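Local coordinates for protein acetylornithine aminotransferase (Aquifex aeolicus, PDB 2EH6) that catalyses the pyridoxal-phosphate-dependent transfer of an amino group from N(2)-acetyl-L-ornithine to 2-oxoglutarate in arginine biosynthesis, working as a homodimer, at residues K54-K59 and N274-R279; D212-G217 and L239-G244; G219-F224 and K315-M320. All blocks are in the same frame, centred on the assembly; numbering follows the deposited sequence.

Contact 1 of 3, residues K54-K59 and N274-R279; sequences KEQVEK and NPLACR
The end of helix 47-59 (residues 54-59) and the first turn of helix 275-308 run nearly antiparallel, at 163° between their directions, with axes 9.7 Å apart at closest approach and Gln56 level with Leu276. The polar half of the contact is gathered by Arg279, whose CG lies anti to the backbone N (chi1 -173°) and whose chain, bent at the next torsion, reaches across to residues 54-59. It grips Glu55 end-on: NH2 gives a hydrogen bond of 3.0 Å to OE1 of Glu55, on the anti lone pair, and NH1 of Arg279 reaches the same oxygen at 3.1 Å. The salt bridge thus rests on one carboxylate atom, and the carboxylate is turned 62° from the guanidinium plane. Gln56 OE1 also takes NH1 of Arg279, at 3.1 Å, from a donor above its carbonyl plane, while Gln56 NE2 is held by Leu60 O. An alanine in place of Arg279 would probably leave the Glu55 carboxylate without its cation and Gln56 OE1 without this donor. A water bonded to Pro275 O at 2.8 Å makes a weak link to Gln56 OE1. Beside these bonds the packing is apolar: CG2 of Val57 meets CD1 of Leu276 at 3.9 Å, side by side; the Gln56 side chain crosses the Pro275 ring at about a right angle, its NE2 nearest CB. Asn274 N-caps the second helix, its OD1 accepting from Ala277 N at 2.8 Å. Lys54 and Glu58 form salt bridges with Glu58 and Lys54 of the second subunit. Within the chain, Leu276 packs on Leu53, Arg279 on Ala52, and Trp71 of helix 70-81 on Pro275 and Cys278.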
loop_
_atom_site.group_PDB
_atom_site.type_symbol
_atom_site.label_atom_id
_atom_site.label_comp_id
_atom_site.label_asym_id
_atom_site.label_seq_id
_atom_site.Cartn_x
_atom_site.Cartn_y
_atom_site.Cartn_z
ATOM N N LYS A 54 17.723 4.515 -11.429
ATOM C CA LYS A 54 19.069 4.131 -11.028
ATOM C C LYS A 54 19.755 5.295 -10.327
ATOM O O LYS A 54 20.450 5.108 -9.331
ATOM C CB LYS A 54 19.878 3.686 -12.252
ATOM C CG LYS A 54 19.472 2.313 -12.762
ATOM C CD LYS A 54 20.048 2.019 -14.136
ATOM C CE LYS A 54 21.558 2.046 -14.133
ATOM N NZ LYS A 54 22.091 1.709 -15.478
ATOM N N GLU A 55 19.545 6.501 -10.840
ATOM C CA GLU A 55 20.144 7.688 -10.245
ATOM C C GLU A 55 19.552 7.915 -8.848
ATOM O O GLU A 55 20.271 8.246 -7.908
ATOM C CB GLU A 55 19.882 8.902 -11.144
ATOM C CG GLU A 55 20.968 9.979 -11.136
ATOM C CD GLU A 55 20.682 11.115 -10.166
ATOM O OE1 GLU A 55 19.517 11.566 -10.107
ATOM O OE2 GLU A 55 21.622 11.571 -9.475
ATOM N N GLN A 56 18.243 7.716 -8.714
ATOM C CA GLN A 56 17.575 7.922 -7.430
ATOM C C GLN A 56 18.003 6.885 -6.398
ATOM O O GLN A 56 18.265 7.214 -5.243
ATOM C CB GLN A 56 16.049 7.876 -7.609
ATOM C CG GLN A 56 15.267 8.364 -6.387
ATOM C CD GLN A 56 15.684 9.762 -5.959
ATOM O OE1 GLN A 56 15.585 10.709 -6.733
ATOM N NE2 GLN A 56 16.157 9.894 -4.727
ATOM N N VAL A 57 18.067 5.628 -6.816
ATOM C CA VAL A 57 18.468 4.560 -5.913
ATOM C C VAL A 57 19.830 4.846 -5.279
ATOM O O VAL A 57 20.071 4.482 -4.132
ATOM C CB VAL A 57 18.518 3.210 -6.655
ATOM C CG1 VAL A 57 19.304 2.201 -5.851
ATOM C CG2 VAL A 57 17.099 2.707 -6.899
ATOM N N GLU A 58 20.712 5.508 -6.022
ATOM C CA GLU A 58 22.049 5.822 -5.514
ATOM C C GLU A 58 22.048 6.943 -4.487
ATOM O O GLU A 58 22.967 7.045 -3.672
ATOM C CB GLU A 58 22.979 6.244 -6.658
ATOM C CG GLU A 58 23.250 5.185 -7.701
ATOM C CD GLU A 58 24.147 5.700 -8.815
ATOM O OE1 GLU A 58 25.259 6.177 -8.505
ATOM O OE2 GLU A 58 23.740 5.632 -9.996
ATOM N N LYS A 59 21.016 7.778 -4.534
ATOM C CA LYS A 59 20.908 8.936 -3.649
ATOM C C LYS A 59 20.023 8.804 -2.419
ATOM O O LYS A 59 20.474 9.016 -1.294
ATOM C CB LYS A 59 20.409 10.141 -4.447
ATOM C CG LYS A 59 21.323 10.595 -5.570
ATOM C CD LYS A 59 20.648 11.679 -6.407
ATOM C CE LYS A 59 20.227 12.869 -5.555
ATOM N NZ LYS A 59 19.490 13.889 -6.356
ATOM N N ASN A 274 7.530 8.551 -1.187
ATOM C CA ASN A 274 8.966 8.381 -1.064
ATOM C C ASN A 274 9.592 8.892 -2.376
ATOM O O ASN A 274 8.932 8.936 -3.410
ATOM C CB ASN A 274 9.281 6.902 -0.821
ATOM C CG ASN A 274 8.927 6.040 -1.997
ATOM O OD1 ASN A 274 9.645 6.026 -2.999
ATOM N ND2 ASN A 274 7.805 5.324 -1.902
ATOM N N PRO A 275 10.871 9.289 -2.344
ATOM C CA PRO A 275 11.530 9.798 -3.555
ATOM C C PRO A 275 11.636 8.853 -4.755
ATOM O O PRO A 275 11.719 9.312 -5.892
ATOM C CB PRO A 275 12.898 10.260 -3.039
ATOM C CG PRO A 275 13.134 9.376 -1.845
ATOM C CD PRO A 275 11.778 9.345 -1.185
ATOM N N LEU A 276 11.614 7.546 -4.518
ATOM C CA LEU A 276 11.711 6.602 -5.626
ATOM C C LEU A 276 10.406 6.580 -6.422
ATOM O O LEU A 276 10.410 6.643 -7.653
ATOM C CB LEU A 276 12.030 5.202 -5.100
ATOM C CG LEU A 276 12.400 4.173 -6.173
ATOM C CD1 LEU A 276 13.712 4.580 -6.827
ATOM C CD2 LEU A 276 12.521 2.795 -5.550
ATOM N N ALA A 277 9.286 6.497 -5.713
ATOM C CA ALA A 277 7.975 6.479 -6.347
ATOM C C ALA A 277 7.710 7.796 -7.078
ATOM O O ALA A 277 7.175 7.815 -8.191
ATOM C CB ALA A 277 6.893 6.247 -5.288
ATOM N N CYS A 278 8.079 8.901 -6.447
ATOM C CA CYS A 278 7.857 10.208 -7.055
ATOM C C CYS A 278 8.733 10.443 -8.283
ATOM O O CYS A 278 8.317 11.105 -9.227
ATOM C CB CYS A 278 8.067 11.310 -6.018
ATOM S SG CYS A 278 6.747 11.372 -4.753
ATOM N N ARG A 279 9.944 9.895 -8.278
ATOM C CA ARG A 279 10.833 10.059 -9.426
ATOM C C ARG A 279 10.201 9.311 -10.602
ATOM O O ARG A 279 10.212 9.784 -11.742
ATOM C CB ARG A 279 12.215 9.481 -9.100
ATOM C CG ARG A 279 13.300 9.736 -10.150
ATOM C CD ARG A 279 13.742 11.201 -10.200
ATOM N NE ARG A 279 14.841 11.404 -11.146
ATOM C CZ ARG A 279 16.137 11.273 -10.853
ATOM N NH1 ARG A 279 16.528 10.944 -9.627
ATOM N NH2 ARG A 279 17.050 11.466 -11.797
HETATM O O HOH W 1 12.380 12.031 -6.387
#

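Contact 2 of 3, residues D212-G217 and L239-G244; sequences DEVQTG and LAKGLG. With PLP (pyridoxal-5'-phosphate), chain C.
Val214 and Lys241 meet against the cofactor of a fold-type I PLP enzyme, where the loops after two neighbouring parallel strands, 208-212 and 236-239, build one side of the active site. Lys241 is covalently joined to pyridoxal phosphate, NZ to C4A at 1.4 Å, as in the internal aldimine; its chain runs extended from CB and bends only at the last torsion (chi4 82°), which brings NZ to the cofactor. Val214 packs against the pyridine ring, with CG1 3.6 Å from C4 of the cofactor, and the same methyl lies against the lysine chain, the two side chains crossing at about a right angle. At the other end of the ring, Asp212 OD2 sits 2.8 Å from N1 of the cofactor, a pairing that in this fold is expected to favour a protonated pyridine nitrogen. Gln215 CB borders O3. The backbone nitrogens of Gly95 and Thr96, and Thr270 OG1 of the second subunit, supply further hydrogen bonds to the cofactor.

The second shell fixes these groups. Asp212 OD1 accepts from Val214 N at 2.9 Å, an Asx turn that ties the carboxylate to the backbone two residues on, while OD2 is also bonded to His128 ND1. The CG1 methyl of Val214 also meets Ala240 CB at 3.8 Å, and CD2 of Leu239 lies against Glu213 CB and Gly217 CA. Glu213 points its carboxylate the other way, to the backbone nitrogens of Ala226 and Tyr227, and it also receives Thr216 OG1. Between the loops, a water accepts from Ala240 N at 2.7 Å and lies 2.9 Å from Glu213 O.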
loop_
_atom_site.group_PDB
_atom_site.type_symbol
_atom_site.label_atom_id
_atom_site.label_comp_id
_atom_site.label_asym_id
_atom_site.label_seq_id
_atom_site.Cartn_x
_atom_site.Cartn_y
_atom_site.Cartn_z
ATOM N N ASP A 212 -12.873 6.844 -9.269
ATOM C CA ASP A 212 -11.734 5.961 -9.092
ATOM C C ASP A 212 -11.019 5.857 -10.438
ATOM O O ASP A 212 -11.497 5.169 -11.337
ATOM C CB ASP A 212 -12.222 4.570 -8.664
ATOM C CG ASP A 212 -11.080 3.595 -8.431
ATOM O OD1 ASP A 212 -9.987 3.801 -9.002
ATOM O OD2 ASP A 212 -11.279 2.611 -7.693
ATOM N N GLU A 213 -9.888 6.544 -10.585
ATOM C CA GLU A 213 -9.140 6.480 -11.841
ATOM C C GLU A 213 -7.865 5.641 -11.727
ATOM O O GLU A 213 -6.921 5.819 -12.493
ATOM C CB GLU A 213 -8.804 7.894 -12.329
ATOM C CG GLU A 213 -10.053 8.668 -12.747
ATOM C CD GLU A 213 -10.011 9.128 -14.189
ATOM O OE1 GLU A 213 -9.346 8.460 -15.022
ATOM O OE2 GLU A 213 -10.661 10.149 -14.490
ATOM N N VAL A 214 -7.850 4.716 -10.779
ATOM C CA VAL A 214 -6.689 3.847 -10.582
ATOM C C VAL A 214 -6.349 3.106 -11.863
ATOM O O VAL A 214 -5.183 2.981 -12.223
ATOM C CB VAL A 214 -6.952 2.824 -9.452
ATOM C CG1 VAL A 214 -5.900 1.709 -9.478
ATOM C CG2 VAL A 214 -6.907 3.541 -8.106
ATOM N N GLN A 215 -7.379 2.625 -12.550
ATOM C CA GLN A 215 -7.202 1.887 -13.792
ATOM C C GLN A 215 -7.279 2.762 -15.043
ATOM O O GLN A 215 -6.501 2.580 -15.976
ATOM C CB GLN A 215 -8.258 0.780 -13.886
ATOM C CG GLN A 215 -8.368 0.143 -15.263
ATOM C CD GLN A 215 -7.655 -1.188 -15.375
ATOM O OE1 GLN A 215 -8.294 -2.245 -15.432
ATOM N NE2 GLN A 215 -6.322 -1.150 -15.402
ATOM N N THR A 216 -8.213 3.711 -15.064
ATOM C CA THR A 216 -8.387 4.585 -16.225
ATOM C C THR A 216 -7.441 5.777 -16.278
ATOM O O THR A 216 -7.259 6.385 -17.333
ATOM C CB THR A 216 -9.812 5.176 -16.283
ATOM O OG1 THR A 216 -10.029 5.980 -15.120
ATOM C CG2 THR A 216 -10.861 4.074 -16.348
ATOM N N GLY A 217 -6.847 6.117 -15.146
ATOM C CA GLY A 217 -5.976 7.276 -15.096
ATOM C C GLY A 217 -4.624 7.229 -15.779
ATOM O O GLY A 217 -4.130 6.173 -16.193
ATOM N N LEU A 239 -5.836 7.617 -7.927
ATOM C CA LEU A 239 -4.909 7.214 -8.980
ATOM C C LEU A 239 -3.908 6.205 -8.449
ATOM O O LEU A 239 -3.631 6.175 -7.256
ATOM C CB LEU A 239 -4.131 8.430 -9.494
ATOM C CG LEU A 239 -4.903 9.590 -10.125
ATOM C CD1 LEU A 239 -4.009 10.815 -10.158
ATOM C CD2 LEU A 239 -5.381 9.213 -11.528
ATOM N N ALA A 240 -3.360 5.395 -9.351
ATOM C CA ALA A 240 -2.345 4.408 -9.001
ATOM C C ALA A 240 -1.913 3.666 -10.259
ATOM O O ALA A 240 -1.893 4.235 -11.349
ATOM C CB ALA A 240 -2.879 3.427 -7.956
ATOM N N LYS A 241 -1.578 2.393 -10.104
ATOM C CA LYS A 241 -1.135 1.571 -11.218
ATOM C C LYS A 241 -0.171 2.284 -12.176
ATOM O O LYS A 241 0.978 2.561 -11.817
ATOM C CB LYS A 241 -2.351 1.022 -11.978
ATOM C CG LYS A 241 -3.160 -0.003 -11.164
ATOM C CD LYS A 241 -4.064 -0.864 -12.036
ATOM C CE LYS A 241 -4.642 -2.059 -11.252
ATOM N NZ LYS A 241 -5.812 -1.607 -10.465
ATOM N N GLY A 242 -0.654 2.594 -13.377
ATOM C CA GLY A 242 0.168 3.233 -14.400
ATOM C C GLY A 242 0.950 4.488 -14.047
ATOM O O GLY A 242 1.906 4.843 -14.743
ATOM N N LEU A 243 0.549 5.163 -12.975
ATOM C CA LEU A 243 1.212 6.386 -12.525
ATOM C C LEU A 243 2.695 6.195 -12.214
ATOM O O LEU A 243 3.509 7.097 -12.437
ATOM C CB LEU A 243 0.504 6.919 -11.278
ATOM C CG LEU A 243 1.129 8.108 -10.545
ATOM C CD1 LEU A 243 1.246 9.311 -11.482
ATOM C CD2 LEU A 243 0.254 8.456 -9.351
ATOM N N GLY A 244 3.045 5.020 -11.695
ATOM C CA GLY A 244 4.424 4.751 -11.345
ATOM C C GLY A 244 5.212 3.965 -12.382
ATOM O O GLY A 244 6.382 3.678 -12.168
HETATM N N1 PLP C . -9.608 0.443 -8.115
HETATM C C2 PLP C . -9.601 0.206 -9.441
HETATM C C2A PLP C . -10.588 0.905 -10.339
HETATM C C3 PLP C . -8.671 -0.694 -9.999
HETATM O O3 PLP C . -8.660 -0.936 -11.345
HETATM C C4 PLP C . -7.737 -1.350 -9.129
HETATM C C4A PLP C . -6.751 -2.286 -9.718
HETATM C C5 PLP C . -7.789 -1.064 -7.705
HETATM C C6 PLP C . -8.751 -0.151 -7.250
HETATM C C5A PLP C . -6.831 -1.730 -6.730
HETATM O O4P PLP C . -5.534 -1.149 -6.868
HETATM P P PLP C . -4.512 -1.871 -5.835
HETATM O O1P PLP C . -3.179 -1.247 -6.005
HETATM O O2P PLP C . -4.981 -1.698 -4.320
HETATM O O3P PLP C . -4.429 -3.441 -6.185
HETATM O O HOH W 2 -4.036 5.907 -11.953
HETATM O O HOH W 3 -3.365 3.859 -14.239
#

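Contact 3 of 3, residues G219-F224 and K315-M320; sequences GRTGEF and KGRGLM
Arg220 and Thr221 meet Gly318 to Met320 in a contact of two tight turns, which joins the loop beyond strand 208-212 of the large-domain sheet to the hairpin between strands 313-317 and 320-324. A type I turn spans Gly219 to Gly222, and a type II' turn spans Arg317 to Met320; they meet at their tips, with Thr221 beside Gly318. Leu319 N donates a hydrogen bond to Arg220 O at 3.0 Å, and Gly318 CA lies 3.4 Å from Thr221 O in a C-H...O contact. A side chain on Gly318 would run into the backbone of Thr221 and Gly222, and the positive phi of Gly318 (61°) suits glycine as well.

The side chain of Arg220 adds a second bond across the junction. With CG anti to the backbone N (chi1 173°) and two bends further out, the chain passes across the Leu319 carbonyl, CD alongside it and the guanidinium edge turned to Leu319 O. NH1 of Arg220 also donates a hydrogen bond to Pro355 O, and one nitrogen therefore joins two loops. Along its aliphatic part the chain crosses Met320 at about a right angle, with the CE methyl and CB of Met320 both against Arg220 CG. Met320 touches Gln215 as well, which carries the packing to the cofactor pocket. Thr221 O is further held by His229 NE2, while Arg317 CG comes within 3.6 Å of that oxygen. The bond from Arg220 NH1 to Leu319 O is 2.9 Å long, the nitrogen lying above the carbonyl plane.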
loop_
_atom_site.group_PDB
_atom_site.type_symbol
_atom_site.label_atom_id
_atom_site.label_comp_id
_atom_site.label_asym_id
_atom_site.label_seq_id
_atom_site.Cartn_x
_atom_site.Cartn_y
_atom_site.Cartn_z
ATOM N N GLY A 219 -3.501 8.675 -18.773
ATOM C CA GLY A 219 -3.487 8.391 -20.202
ATOM C C GLY A 219 -4.074 7.107 -20.766
ATOM O O GLY A 219 -4.248 6.995 -21.983
ATOM N N ARG A 220 -4.385 6.143 -19.908
ATOM C CA ARG A 220 -4.922 4.862 -20.363
ATOM C C ARG A 220 -6.052 4.938 -21.396
ATOM O O ARG A 220 -6.101 4.124 -22.320
ATOM C CB ARG A 220 -5.381 4.034 -19.152
ATOM C CG ARG A 220 -6.107 2.734 -19.491
ATOM C CD ARG A 220 -5.286 1.820 -20.402
ATOM N NE ARG A 220 -4.006 1.428 -19.824
ATOM C CZ ARG A 220 -3.112 0.671 -20.459
ATOM N NH1 ARG A 220 -3.372 0.231 -21.680
ATOM N NH2 ARG A 220 -1.955 0.373 -19.887
ATOM N N THR A 221 -6.955 5.906 -21.259
ATOM C CA THR A 221 -8.071 6.010 -22.197
ATOM C C THR A 221 -7.922 7.063 -23.306
ATOM O O THR A 221 -8.862 7.295 -24.066
ATOM C CB THR A 221 -9.401 6.285 -21.457
ATOM O OG1 THR A 221 -9.393 7.618 -20.932
ATOM C CG2 THR A 221 -9.590 5.293 -20.320
ATOM N N GLY A 222 -6.757 7.691 -23.412
ATOM C CA GLY A 222 -6.580 8.691 -24.454
ATOM C C GLY A 222 -6.482 10.107 -23.916
ATOM O O GLY A 222 -5.988 11.006 -24.596
ATOM N N GLU A 223 -6.974 10.308 -22.698
ATOM C CA GLU A 223 -6.914 11.607 -22.034
ATOM C C GLU A 223 -6.150 11.367 -20.741
ATOM O O GLU A 223 -6.144 10.247 -20.232
ATOM C CB GLU A 223 -8.318 12.124 -21.713
ATOM C CG GLU A 223 -9.159 12.497 -22.928
ATOM C CD GLU A 223 -8.494 13.546 -23.803
ATOM O OE1 GLU A 223 -7.870 14.477 -23.249
ATOM O OE2 GLU A 223 -8.605 13.445 -25.043
ATOM N N PHE A 224 -5.504 12.399 -20.207
ATOM C CA PHE A 224 -4.750 12.219 -18.977
ATOM C C PHE A 224 -5.636 11.555 -17.920
ATOM O O PHE A 224 -5.250 10.549 -17.323
ATOM C CB PHE A 224 -4.223 13.551 -18.459
ATOM C CG PHE A 224 -3.084 13.399 -17.503
ATOM C CD1 PHE A 224 -1.801 13.132 -17.973
ATOM C CD2 PHE A 224 -3.299 13.456 -16.131
ATOM C CE1 PHE A 224 -0.747 12.920 -17.087
ATOM C CE2 PHE A 224 -2.254 13.245 -15.238
ATOM C CZ PHE A 224 -0.976 12.977 -15.716
ATOM N N LYS A 315 -15.555 -3.224 -26.491
ATOM C CA LYS A 315 -15.834 -2.207 -25.484
ATOM C C LYS A 315 -14.570 -1.452 -25.113
ATOM O O LYS A 315 -13.459 -1.899 -25.407
ATOM C CB LYS A 315 -16.402 -2.881 -24.235
ATOM C CG LYS A 315 -17.530 -3.869 -24.527
ATOM C CD LYS A 315 -17.776 -4.829 -23.368
ATOM C CE LYS A 315 -18.315 -4.125 -22.137
ATOM N NZ LYS A 315 -18.629 -5.096 -21.049
ATOM N N GLY A 316 -14.740 -0.301 -24.473
ATOM C CA GLY A 316 -13.587 0.469 -24.051
ATOM C C GLY A 316 -13.293 1.734 -24.830
ATOM O O GLY A 316 -13.987 2.081 -25.784
ATOM N N ARG A 317 -12.233 2.415 -24.418
ATOM C CA ARG A 317 -11.818 3.659 -25.041
ATOM C C ARG A 317 -10.295 3.746 -24.962
ATOM O O ARG A 317 -9.693 3.254 -24.006
ATOM C CB ARG A 317 -12.466 4.821 -24.288
ATOM C CG ARG A 317 -12.207 6.194 -24.853
ATOM C CD ARG A 317 -12.741 7.249 -23.890
ATOM N NE ARG A 317 -14.196 7.228 -23.760
ATOM C CZ ARG A 317 -15.031 7.864 -24.580
ATOM N NH1 ARG A 317 -14.559 8.577 -25.596
ATOM N NH2 ARG A 317 -16.341 7.792 -24.379
ATOM N N GLY A 318 -9.676 4.370 -25.962
ATOM C CA GLY A 318 -8.228 4.500 -25.972
ATOM C C GLY A 318 -7.545 3.144 -25.988
ATOM O O GLY A 318 -7.788 2.338 -26.890
ATOM N N LEU A 319 -6.688 2.887 -25.001
ATOM C CA LEU A 319 -5.996 1.608 -24.920
ATOM C C LEU A 319 -6.507 0.754 -23.763
ATOM O O LEU A 319 -5.782 -0.080 -23.210
ATOM C CB LEU A 319 -4.474 1.805 -24.823
ATOM C CG LEU A 319 -3.810 2.258 -26.133
ATOM C CD1 LEU A 319 -2.313 2.435 -25.942
ATOM C CD2 LEU A 319 -4.085 1.226 -27.219
ATOM N N MET A 320 -7.758 0.996 -23.383
ATOM C CA MET A 320 -8.413 0.200 -22.357
ATOM C C MET A 320 -9.570 -0.410 -23.133
ATOM O O MET A 320 -10.670 0.147 -23.184
ATOM C CB MET A 320 -8.960 1.047 -21.211
ATOM C CG MET A 320 -9.527 0.169 -20.096
ATOM S SD MET A 320 -10.291 1.041 -18.728
ATOM C CE MET A 320 -8.898 1.750 -17.991
#

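Overall arrangement
From the N terminus, helix 47-59 is the first element used; contact 1 closes a long loop when the chain returns, some 215 residues later, at the start of helix 275-308. Contact 2 lies wholly within that span, its short excursion leaving strand 208-212 and coming back along strand 236-239. Contact 3 begins inside the excursion and ends beyond helix 275-308 at the hairpin of strands 313-317 and 320-324, so it crosses both of the others. Contacts 2 and 3 touch, Gln215 and Thr216 against Met320, Arg220 and Thr221. Contact 1 stands apart, pairing a dimer-interface helix with helix 275-308; contact 2 joins loops of the cofactor-bearing sheet, and contact 3 links it to the other seven-stranded sheet.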